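PDB 1VL4: PmbA-related protein from Thermotoga maritima, which is of uncertain function but belongs to the peptidase U62 (PmbA/TldD) family and may therefore act as a metallopeptidase. Local coordinates for residues Glu124-Val128 with Lys129-Asp133; Gly272-Val275 with Gly276-Val280; Gly351-Ser354 with Phe355-Leu359. All coordinates share one frame; numbering follows the deposited sequence.

Contact 1. Residues Glu124-Val128 with Lys129-Asp133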
ATOM      1  N   GLU A 124     -13.048 -18.316  15.722  1.00 17.35           N
ATOM      2  CA  GLU A 124     -11.936 -18.861  16.525  1.00 19.20           C
ATOM      3  C   GLU A 124     -12.020 -20.338  16.807  1.00 16.97           C
ATOM      4  O   GLU A 124     -11.000 -20.986  17.003  1.00 19.51           O
ATOM      5  CB  GLU A 124     -11.898 -18.203  17.909  1.00 22.03           C
ATOM      6  CG  GLU A 124     -11.148 -16.924  17.940  1.00 34.35           C
ATOM      7  CD  GLU A 124     -11.406 -16.178  19.234  1.00 47.79           C
ATOM      8  OE1 GLU A 124     -12.509 -15.598  19.382  1.00 42.62           O
ATOM      9  OE2 GLU A 124     -10.502 -16.198  20.106  1.00 43.77           O
ATOM     10  N   LYS A 125     -13.236 -20.849  16.873  1.00 17.94           N
ATOM     11  CA  LYS A 125     -13.478 -22.278  17.084  1.00 18.71           C
ATOM     12  C   LYS A 125     -13.276 -23.185  15.867  1.00 15.72           C
ATOM     13  O   LYS A 125     -13.160 -24.389  16.029  1.00 15.23           O
ATOM     14  CB  LYS A 125     -14.905 -22.441  17.626  1.00 18.92           C
ATOM     15  CG  LYS A 125     -14.995 -21.823  19.054  1.00 28.86           C
ATOM     16  CD  LYS A 125     -16.189 -22.346  19.849  1.00 39.22           C
ATOM     17  CE  LYS A 125     -17.506 -21.668  19.436  1.00 43.90           C
ATOM     18  NZ  LYS A 125     -17.902 -20.622  20.426  1.00 42.44           N
ATOM     19  N   LEU A 126     -13.250 -22.628  14.666  1.00 14.37           N
ATOM     20  CA  LEU A 126     -13.094 -23.428  13.473  1.00 14.24           C
ATOM     21  C   LEU A 126     -11.711 -24.001  13.393  1.00 13.15           C
ATOM     22  O   LEU A 126     -10.744 -23.352  13.719  1.00 12.86           O
ATOM     23  CB  LEU A 126     -13.286 -22.577  12.216  1.00 18.35           C
ATOM     24  CG  LEU A 126     -14.664 -22.035  11.939  1.00 17.16           C
ATOM     25  CD1 LEU A 126     -14.605 -21.286  10.624  1.00 24.13           C
ATOM     26  CD2 LEU A 126     -15.713 -23.141  11.892  1.00 21.08           C
ATOM     27  N   SER A 127     -11.601 -25.200  12.904  1.00  9.72           N
ATOM     28  CA  SER A 127     -10.276 -25.754  12.620  1.00  9.43           C
ATOM     29  C   SER A 127      -9.808 -25.209  11.273  1.00 10.40           C
ATOM     30  O   SER A 127     -10.619 -24.703  10.506  1.00  9.31           O
ATOM     31  CB  SER A 127     -10.365 -27.245  12.469  1.00 10.12           C
ATOM     32  OG  SER A 127     -11.023 -27.530  11.266  1.00 13.48           O
ATOM     33  N   VAL A 128      -8.524 -25.322  10.964  0.50 10.03           N
ATOM     34  CA  VAL A 128      -8.030 -24.866   9.659  0.50 11.38           C
ATOM     35  C   VAL A 128      -8.569 -25.711   8.505  0.50  9.35           C
ATOM     36  O   VAL A 128      -8.735 -25.216   7.408  0.50  9.76           O
ATOM     37  CB  VAL A 128      -6.468 -24.742   9.600  0.50 14.09           C
ATOM     38  CG1 VAL A 128      -5.767 -26.043  10.017  0.50 14.07           C
ATOM     39  CG2 VAL A 128      -6.006 -24.291   8.196  0.50 16.33           C
ATOM     40  N   LYS A 129      -8.819 -26.994   8.731  1.00  5.05           N
ATOM     41  CA  LYS A 129      -9.475 -27.782   7.763  1.00  7.19           C
ATOM     42  C   LYS A 129     -10.844 -27.258   7.389  1.00  9.53           C
ATOM     43  O   LYS A 129     -11.191 -27.243   6.220  1.00  6.31           O
ATOM     44  CB  LYS A 129      -9.551 -29.246   8.234  1.00  9.27           C
ATOM     45  CG  LYS A 129     -10.285 -30.136   7.266  1.00 14.31           C
ATOM     46  CD  LYS A 129      -9.939 -31.562   7.469  1.00 16.94           C
ATOM     47  CE  LYS A 129     -10.581 -32.447   6.391  1.00 31.34           C
ATOM     48  NZ  LYS A 129     -12.059 -32.247   6.361  1.00 29.01           N
ATOM     49  N   GLU A 130     -11.627 -26.815   8.374  1.00 10.18           N
ATOM     50  CA  GLU A 130     -12.942 -26.271   8.092  1.00 13.67           C
ATOM     51  C   GLU A 130     -12.861 -24.964   7.303  1.00 10.01           C
ATOM     52  O   GLU A 130     -13.691 -24.705   6.448  1.00 10.57           O
ATOM     53  CB  GLU A 130     -13.736 -26.036   9.377  1.00 12.75           C
ATOM     54  CG  GLU A 130     -14.080 -27.347  10.139  1.00 19.36           C
ATOM     55  CD  GLU A 130     -14.758 -27.072  11.515  1.00 23.81           C
ATOM     56  OE1 GLU A 130     -14.111 -26.514  12.426  1.00 20.20           O
ATOM     57  OE2 GLU A 130     -15.943 -27.415  11.679  1.00 39.58           O
ATOM     58  N   LYS A 131     -11.869 -24.142   7.605  1.00  7.43           N
ATOM     59  CA  LYS A 131     -11.670 -22.911   6.831  1.00 10.18           C
ATOM     60  C   LYS A 131     -11.295 -23.256   5.406  1.00 10.58           C
ATOM     61  O   LYS A 131     -11.885 -22.702   4.485  1.00 10.50           O
ATOM     62  CB  LYS A 131     -10.596 -22.024   7.482  1.00  9.98           C
ATOM     63  CG  LYS A 131     -10.944 -21.640   8.898  1.00 14.49           C
ATOM     64  CD  LYS A 131      -9.882 -20.798   9.553  1.00 18.13           C
ATOM     65  CE  LYS A 131     -10.025 -20.719  11.063  1.00 21.07           C
ATOM     66  NZ  LYS A 131      -9.421 -19.449  11.689  1.00 18.61           N
ATOM     67  N   MET A 132     -10.381 -24.239   5.216  1.00  8.59           N
ATOM     68  CA  MET A 132      -9.988 -24.634   3.901  1.00 13.49           C
ATOM     69  C   MET A 132     -11.187 -25.159   3.159  1.00 12.73           C
ATOM     70  O   MET A 132     -11.353 -24.869   1.970  1.00 11.59           O
ATOM     71  CB  MET A 132      -8.904 -25.726   3.934  1.00 14.62           C
ATOM     72  CG  MET A 132      -7.580 -25.247   4.439  1.00 21.15           C
ATOM     73  SD  MET A 132      -6.523 -26.663   4.922  1.00 29.78           S
ATOM     74  CE  MET A 132      -6.554 -27.631   3.411  1.00 32.35           C
ATOM     75  N   ASP A 133     -12.012 -25.946   3.846  1.00 14.86           N
ATOM     76  CA  ASP A 133     -13.160 -26.601   3.193  1.00 14.05           C
ATOM     77  C   ASP A 133     -14.197 -25.555   2.725  1.00 11.99           C
ATOM     78  O   ASP A 133     -14.772 -25.704   1.647  1.00 12.20           O
ATOM     79  CB  ASP A 133     -13.799 -27.669   4.099  1.00 14.69           C
ATOM     80  CG  ASP A 133     -12.972 -28.980   4.182  1.00 20.93           C
ATOM     81  OD1 ASP A 133     -12.111 -29.255   3.316  1.00 27.43           O
ATOM     82  OD2 ASP A 133     -13.185 -29.761   5.132  1.00 31.80           O
TER
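Val128, Glu130 and Lys131 carry the first turn of helix 128-143, where the chain bends out of the loop through Leu126 and Ser127. Val128 opens the helix: its O accepts from Met132 N at 2.9 Å, and Met132 CG lies beside the same oxygen. Glu130 folds back over the helix start. With CG anti to its own carbonyl carbon (chi1 -65°) and the chain extended beyond, its carboxylate reaches the backbone of Ser127, where OE1 accepts a hydrogen bond from Ser127 N at 2.9 Å through its anti lone pair, almost straight at 171°. In return, Ser127 OG accepts from Glu130 N at 3.0 Å, completing a capping box with Ser127 as N-cap. Lys131 runs outstretched alongside Leu126; its CE lies 3.9 Å from Leu126 CB and 3.8 Å from Leu126 O, while its N donates to Ser127 O. The ammonium goes on to a salt bridge with Asp158 on strand 148-167, and Tyr156 of that strand touches both Leu126 and Lys131. Gln96 of the second subunit packs on Val128 and Lys129. Replacing Ser127 by an alanine would probably leave Glu130 N without its capping acceptor, half of the box, while the backbone bond to Glu130 OE1 could remain. The two reciprocal bonds satisfy one backbone N-H on each side of the helix boundary, and the carboxylate so placed probably interacts favourably with the positive end of the helix dipole.

Contact 2. Residues Gly272-Val275 with Gly276-Val280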
ATOM      1  N   GLY A 272     -26.633  22.504   5.872  1.00 15.37           N
ATOM      2  CA  GLY A 272     -27.982  22.987   5.830  1.00 16.44           C
ATOM      3  C   GLY A 272     -28.554  23.096   4.432  1.00 15.86           C
ATOM      4  O   GLY A 272     -29.719  23.379   4.290  1.00 17.35           O
ATOM      5  N   GLU A 273     -27.764  22.817   3.407  1.00 16.19           N
ATOM      6  CA  GLU A 273     -28.240  22.959   2.027  1.00 17.19           C
ATOM      7  C   GLU A 273     -28.666  21.602   1.467  1.00 17.13           C
ATOM      8  O   GLU A 273     -28.264  20.555   1.993  1.00 14.11           O
ATOM      9  CB  GLU A 273     -27.130  23.530   1.159  1.00 17.89           C
ATOM     10  CG  GLU A 273     -26.630  24.889   1.649  1.00 21.30           C
ATOM     11  CD  GLU A 273     -25.657  25.535   0.694  1.00 32.26           C
ATOM     12  OE1 GLU A 273     -25.175  24.848  -0.247  1.00 39.80           O
ATOM     13  OE2 GLU A 273     -25.363  26.736   0.894  1.00 41.84           O
ATOM     14  N   GLN A 274     -29.448  21.623   0.383  1.00 15.92           N
ATOM     15  CA  GLN A 274     -29.838  20.388  -0.316  1.00 20.36           C
ATOM     16  C   GLN A 274     -28.776  19.876  -1.260  1.00 17.97           C
ATOM     17  O   GLN A 274     -28.763  20.187  -2.456  1.00 18.51           O
ATOM     18  CB  GLN A 274     -31.138  20.577  -1.086  1.00 21.33           C
ATOM     19  CG  GLN A 274     -32.333  20.514  -0.201  1.00 29.90           C
ATOM     20  CD  GLN A 274     -33.106  19.268  -0.405  1.00 22.80           C
ATOM     21  OE1 GLN A 274     -32.566  18.163  -0.342  1.00 35.21           O
ATOM     22  NE2 GLN A 274     -34.394  19.427  -0.688  1.00 33.79           N
ATOM     23  N   VAL A 275     -27.890  19.077  -0.707  1.00 15.02           N
ATOM     24  CA  VAL A 275     -26.801  18.512  -1.459  1.00 15.60           C
ATOM     25  C   VAL A 275     -27.251  17.309  -2.281  1.00 16.62           C
ATOM     26  O   VAL A 275     -26.743  17.034  -3.377  1.00 16.57           O
ATOM     27  CB  VAL A 275     -25.670  18.150  -0.494  1.00 17.54           C
ATOM     28  CG1 VAL A 275     -24.700  17.159  -1.105  1.00 21.25           C
ATOM     29  CG2 VAL A 275     -24.970  19.418  -0.088  1.00 19.07           C
ATOM     30  N   GLY A 276     -28.189  16.556  -1.725  1.00 18.51           N
ATOM     31  CA  GLY A 276     -28.729  15.429  -2.439  1.00 18.16           C
ATOM     32  C   GLY A 276     -30.201  15.558  -2.726  1.00 14.96           C
ATOM     33  O   GLY A 276     -30.894  16.468  -2.250  1.00 15.56           O
ATOM     34  N   ASN A 277     -30.678  14.603  -3.502  1.00 14.57           N
ATOM     35  CA  ASN A 277     -32.113  14.440  -3.728  1.00 12.44           C
ATOM     36  C   ASN A 277     -32.824  14.176  -2.391  1.00 11.03           C
ATOM     37  O   ASN A 277     -32.249  13.575  -1.505  1.00  9.14           O
ATOM     38  CB  ASN A 277     -32.334  13.277  -4.674  1.00 10.30           C
ATOM     39  CG  ASN A 277     -33.717  13.241  -5.207  1.00 14.63           C
ATOM     40  OD1 ASN A 277     -34.632  12.778  -4.535  1.00 12.37           O
ATOM     41  ND2 ASN A 277     -33.890  13.744  -6.401  1.00  9.76           N
ATOM     42  N   PRO A 278     -34.039  14.707  -2.219  1.00 12.21           N
ATOM     43  CA  PRO A 278     -34.848  14.396  -1.055  1.00 15.47           C
ATOM     44  C   PRO A 278     -34.983  12.926  -0.712  1.00 16.99           C
ATOM     45  O   PRO A 278     -35.140  12.600   0.488  1.00 13.65           O
ATOM     46  CB  PRO A 278     -36.201  14.965  -1.404  1.00 14.21           C
ATOM     47  CG  PRO A 278     -35.863  16.196  -2.195  1.00 19.96           C
ATOM     48  CD  PRO A 278     -34.657  15.747  -3.046  1.00 14.95           C
ATOM     49  N   ALA A 279     -34.909  12.062  -1.739  1.00 14.41           N
ATOM     50  CA  ALA A 279     -34.914  10.606  -1.546  1.00 11.26           C
ATOM     51  C   ALA A 279     -33.689  10.047  -0.814  1.00 13.18           C
ATOM     52  O   ALA A 279     -33.720   8.906  -0.384  1.00 15.04           O
ATOM     53  CB  ALA A 279     -35.079   9.892  -2.874  1.00 10.81           C
ATOM     54  N   VAL A 280     -32.630  10.833  -0.638  1.00 12.03           N
ATOM     55  CA  VAL A 280     -31.357  10.304  -0.213  1.00 11.52           C
ATOM     56  C   VAL A 280     -31.086  10.716   1.230  1.00 11.98           C
ATOM     57  O   VAL A 280     -31.010  11.904   1.504  1.00  7.20           O
ATOM     58  CB  VAL A 280     -30.229  10.814  -1.093  1.00 10.44           C
ATOM     59  CG1 VAL A 280     -28.808  10.472  -0.475  1.00 16.24           C
ATOM     60  CG2 VAL A 280     -30.367  10.248  -2.477  1.00 15.21           C
TER
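Gln274 bends its side chain back over the chain that follows, reaching Gly276 and the ring of Pro278. Its CG sits beside the backbone N and the chain then kinks at CG (chi2 -108°), bringing the amide close to the carbonyl oxygen of Gly276 and against the CG and CD edge of the proline ring. The side chains of Gln274 and Pro278 cross at about a right angle. The amide is probably turned over, so neither of its polar atoms can be assigned to Gly276 O. In the backbone, Gln274 is the centre of an inverse gamma turn, closed by a weak bond of 3.1 Å from Val275 N to Glu273 O. Val275 turns its side chain the other way, onto Leu413 of helix 412-417 and onto Leu267 and Lys270. Next to Pro278, Asn277 shapes the turn: its CG lies opposite its backbone N (chi1 -166°), and OD1 meets Ala279 N, which donates at 2.9 Å and 169°, in the carbonyl plane and on a lone pair. The other end of that amide, ND2, is held by Arg417 O, and backbone bonds join Gly276 to Gly313 and Asn277 to Leu416. Val280 N also closes on Asn277 O at 2.9 Å. An Asx turn is thus nested in a type I beta turn at an Asn-Pro step, in the loop leading to strand 282-285.

Contact 3. Residues Gly351-Ser354 with Phe355-Leu359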
ATOM      1  N   GLY A 351     -35.099   2.646   0.477  1.00 14.13           N
ATOM      2  CA  GLY A 351     -36.500   2.895   0.288  1.00 17.12           C
ATOM      3  C   GLY A 351     -37.205   1.563   0.172  1.00 18.92           C
ATOM      4  O   GLY A 351     -36.749   0.587   0.734  1.00 16.42           O
ATOM      5  N   GLU A 352     -38.278   1.519  -0.611  1.00 19.45           N
ATOM      6  CA  GLU A 352     -39.208   0.381  -0.571  1.00 24.04           C
ATOM      7  C   GLU A 352     -39.191  -0.503  -1.811  1.00 23.53           C
ATOM      8  O   GLU A 352     -39.831  -1.555  -1.824  1.00 25.91           O
ATOM      9  CB  GLU A 352     -40.629   0.891  -0.288  1.00 26.06           C
ATOM     10  CG  GLU A 352     -40.710   1.658   1.034  1.00 28.87           C
ATOM     11  CD  GLU A 352     -42.099   2.203   1.362  1.00 36.41           C
ATOM     12  OE1 GLU A 352     -42.876   2.532   0.431  1.00 51.08           O
ATOM     13  OE2 GLU A 352     -42.400   2.307   2.578  1.00 54.77           O
ATOM     14  N   LYS A 353     -38.476  -0.109  -2.857  1.00 20.83           N
ATOM     15  CA  LYS A 353     -38.528  -0.875  -4.105  1.00 19.11           C
ATOM     16  C   LYS A 353     -37.454  -1.971  -4.154  1.00 18.40           C
ATOM     17  O   LYS A 353     -36.306  -1.765  -3.791  1.00 16.66           O
ATOM     18  CB  LYS A 353     -38.363   0.054  -5.300  1.00 18.38           C
ATOM     19  CG  LYS A 353     -39.454   1.142  -5.491  1.00 27.39           C
ATOM     20  CD  LYS A 353     -40.789   0.559  -5.750  1.00 32.57           C
ATOM     21  CE  LYS A 353     -41.755   1.556  -6.454  1.00 42.10           C
ATOM     22  NZ  LYS A 353     -41.830   2.871  -5.770  1.00 38.64           N
ATOM     23  N   SER A 354     -37.813  -3.148  -4.648  1.00 16.51           N
ATOM     24  CA  SER A 354     -36.814  -4.165  -4.897  1.00 13.86           C
ATOM     25  C   SER A 354     -36.023  -3.773  -6.143  1.00 14.93           C
ATOM     26  O   SER A 354     -36.403  -2.851  -6.875  1.00 12.66           O
ATOM     27  CB  SER A 354     -37.490  -5.501  -5.143  1.00 15.62           C
ATOM     28  OG  SER A 354     -38.220  -5.422  -6.337  1.00  8.78           O
ATOM     29  N   PHE A 355     -34.932  -4.497  -6.395  1.00 16.16           N
ATOM     30  CA  PHE A 355     -34.188  -4.311  -7.632  1.00 15.43           C
ATOM     31  C   PHE A 355     -35.073  -4.468  -8.880  1.00 13.69           C
ATOM     32  O   PHE A 355     -35.035  -3.662  -9.833  1.00 11.76           O
ATOM     33  CB  PHE A 355     -33.006  -5.279  -7.676  1.00 16.81           C
ATOM     34  CG  PHE A 355     -32.080  -5.027  -8.813  1.00 17.74           C
ATOM     35  CD1 PHE A 355     -31.035  -4.139  -8.692  1.00 14.64           C
ATOM     36  CD2 PHE A 355     -32.266  -5.660 -10.011  1.00 17.33           C
ATOM     37  CE1 PHE A 355     -30.206  -3.901  -9.762  1.00 19.18           C
ATOM     38  CE2 PHE A 355     -31.431  -5.427 -11.075  1.00 18.33           C
ATOM     39  CZ  PHE A 355     -30.397  -4.553 -10.946  1.00 17.41           C
ATOM     40  N   GLU A 356     -35.829  -5.539  -8.893  1.00 16.18           N
ATOM     41  CA  GLU A 356     -36.734  -5.817 -10.007  1.00 17.50           C
ATOM     42  C   GLU A 356     -37.740  -4.685 -10.229  1.00 15.37           C
ATOM     43  O   GLU A 356     -38.070  -4.373 -11.374  1.00 11.99           O
ATOM     44  CB  GLU A 356     -37.449  -7.147  -9.731  1.00 20.78           C
ATOM     45  CG  GLU A 356     -38.418  -7.643 -10.824  1.00 30.83           C
ATOM     46  CD  GLU A 356     -37.813  -7.663 -12.226  1.00 44.54           C
ATOM     47  OE1 GLU A 356     -36.604  -7.988 -12.362  1.00 49.80           O
ATOM     48  OE2 GLU A 356     -38.561  -7.352 -13.188  1.00 50.28           O
ATOM     49  N   GLU A 357     -38.236  -4.086  -9.137  1.00 15.44           N
ATOM     50  CA  GLU A 357     -39.126  -2.935  -9.215  1.00 18.87           C
ATOM     51  C   GLU A 357     -38.423  -1.695  -9.769  1.00 16.36           C
ATOM     52  O   GLU A 357     -38.961  -0.985 -10.614  1.00 12.66           O
ATOM     53  CB  GLU A 357     -39.750  -2.622  -7.845  1.00 19.95           C
ATOM     54  CG  GLU A 357     -40.798  -3.665  -7.431  1.00 29.32           C
ATOM     55  CD  GLU A 357     -41.326  -3.496  -6.004  1.00 28.29           C
ATOM     56  OE1 GLU A 357     -40.546  -3.330  -5.035  1.00 23.33           O
ATOM     57  OE2 GLU A 357     -42.562  -3.561  -5.858  1.00 51.12           O
ATOM     58  N   LEU A 358     -37.197  -1.470  -9.327  1.00 13.84           N
ATOM     59  CA  LEU A 358     -36.352  -0.417  -9.892  1.00 14.09           C
ATOM     60  C   LEU A 358     -36.084  -0.579 -11.396  1.00  9.91           C
ATOM     61  O   LEU A 358     -36.073   0.406 -12.139  1.00 10.32           O
ATOM     62  CB  LEU A 358     -35.015  -0.331  -9.126  1.00 15.18           C
ATOM     63  CG  LEU A 358     -35.052   0.131  -7.674  1.00 14.11           C
ATOM     64  CD1 LEU A 358     -33.625   0.312  -7.208  1.00 18.96           C
ATOM     65  CD2 LEU A 358     -35.876   1.403  -7.395  1.00 18.47           C
ATOM     66  N   LEU A 359     -35.831  -1.801 -11.833  1.00 13.33           N
ATOM     67  CA  LEU A 359     -35.703  -2.099 -13.276  1.00 16.86           C
ATOM     68  C   LEU A 359     -36.944  -1.657 -14.039  1.00 17.04           C
ATOM     69  O   LEU A 359     -36.874  -0.964 -15.076  1.00 15.98           O
ATOM     70  CB  LEU A 359     -35.535  -3.601 -13.508  1.00 19.71           C
ATOM     71  CG  LEU A 359     -34.111  -4.115 -13.361  1.00 21.18           C
ATOM     72  CD1 LEU A 359     -34.131  -5.658 -13.337  1.00 20.65           C
ATOM     73  CD2 LEU A 359     -33.249  -3.591 -14.478  1.00 21.62           C
TER
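A capping box starts helix 355-362, with Ser354 as N-cap and Glu357 three residues on. Ser354 OG stands between its backbone N and carbonyl carbon (chi1 66°), which turns the hydroxyl oxygen into the first turn, where Glu357 N donates to it at 3.1 Å. The second half of the box runs the other way: Glu357 extends back along the helix start and its OE1 accepts from Ser354 N at 2.8 Å, using the anti lone pair with an N-H...O angle of 168°. The same oxygen lies 3.3 Å from Lys353 CA, beside the backbone that enters the turn. Ser354 therefore binds Glu357 through both its main chain and its side chain. Its carbonyl begins the helical ladder, since Ser354 O accepts from Leu358 N at 2.9 Å. Just outside the box, Lys353 lends its aliphatic part to the packing: CB meets Leu358 CD2 at 3.5 Å, and CD lies 3.9 Å from Glu357 CB, the Lys353 and Glu357 side chains crossing at about a right angle. The lysine ammonium leads away, Lys353 NZ being 6.4 Å from Glu357 OE1, and makes a long, weak ion pair with Glu361 one turn further along the helix. Phe355, Leu358 and Leu359 face the mixed sheet that contains strands 233-239 and 365-372, all three touching Leu238 of the first, while Phe355 and Leu359 also rest on Val367 of the second. The loop after strand 345-348 thus hands over to a helix packed on two parallel neighbouring strands of another sheet.

Overall arrangement
The three contacts follow one another along the chain without interlocking. Contact 1 belongs to the PmbA/TldA central domain and lies beside the long antiparallel strands, next to the second subunit; contacts 2 and 3 both fall in the C-terminal domain, where neither touches the other chain. Contact 1 is remote from both, its centre about 46 Å from that of contact 2, across the middle of the chain, and about 38 Å from that of contact 3. Contacts 2 and 3 are about 21 Å apart between centres, and their nearest atoms come to about 6 Å without touching. Contacts 1 and 3 share the Ser-x-x-Glu box, whereas contact 2 starts no helix.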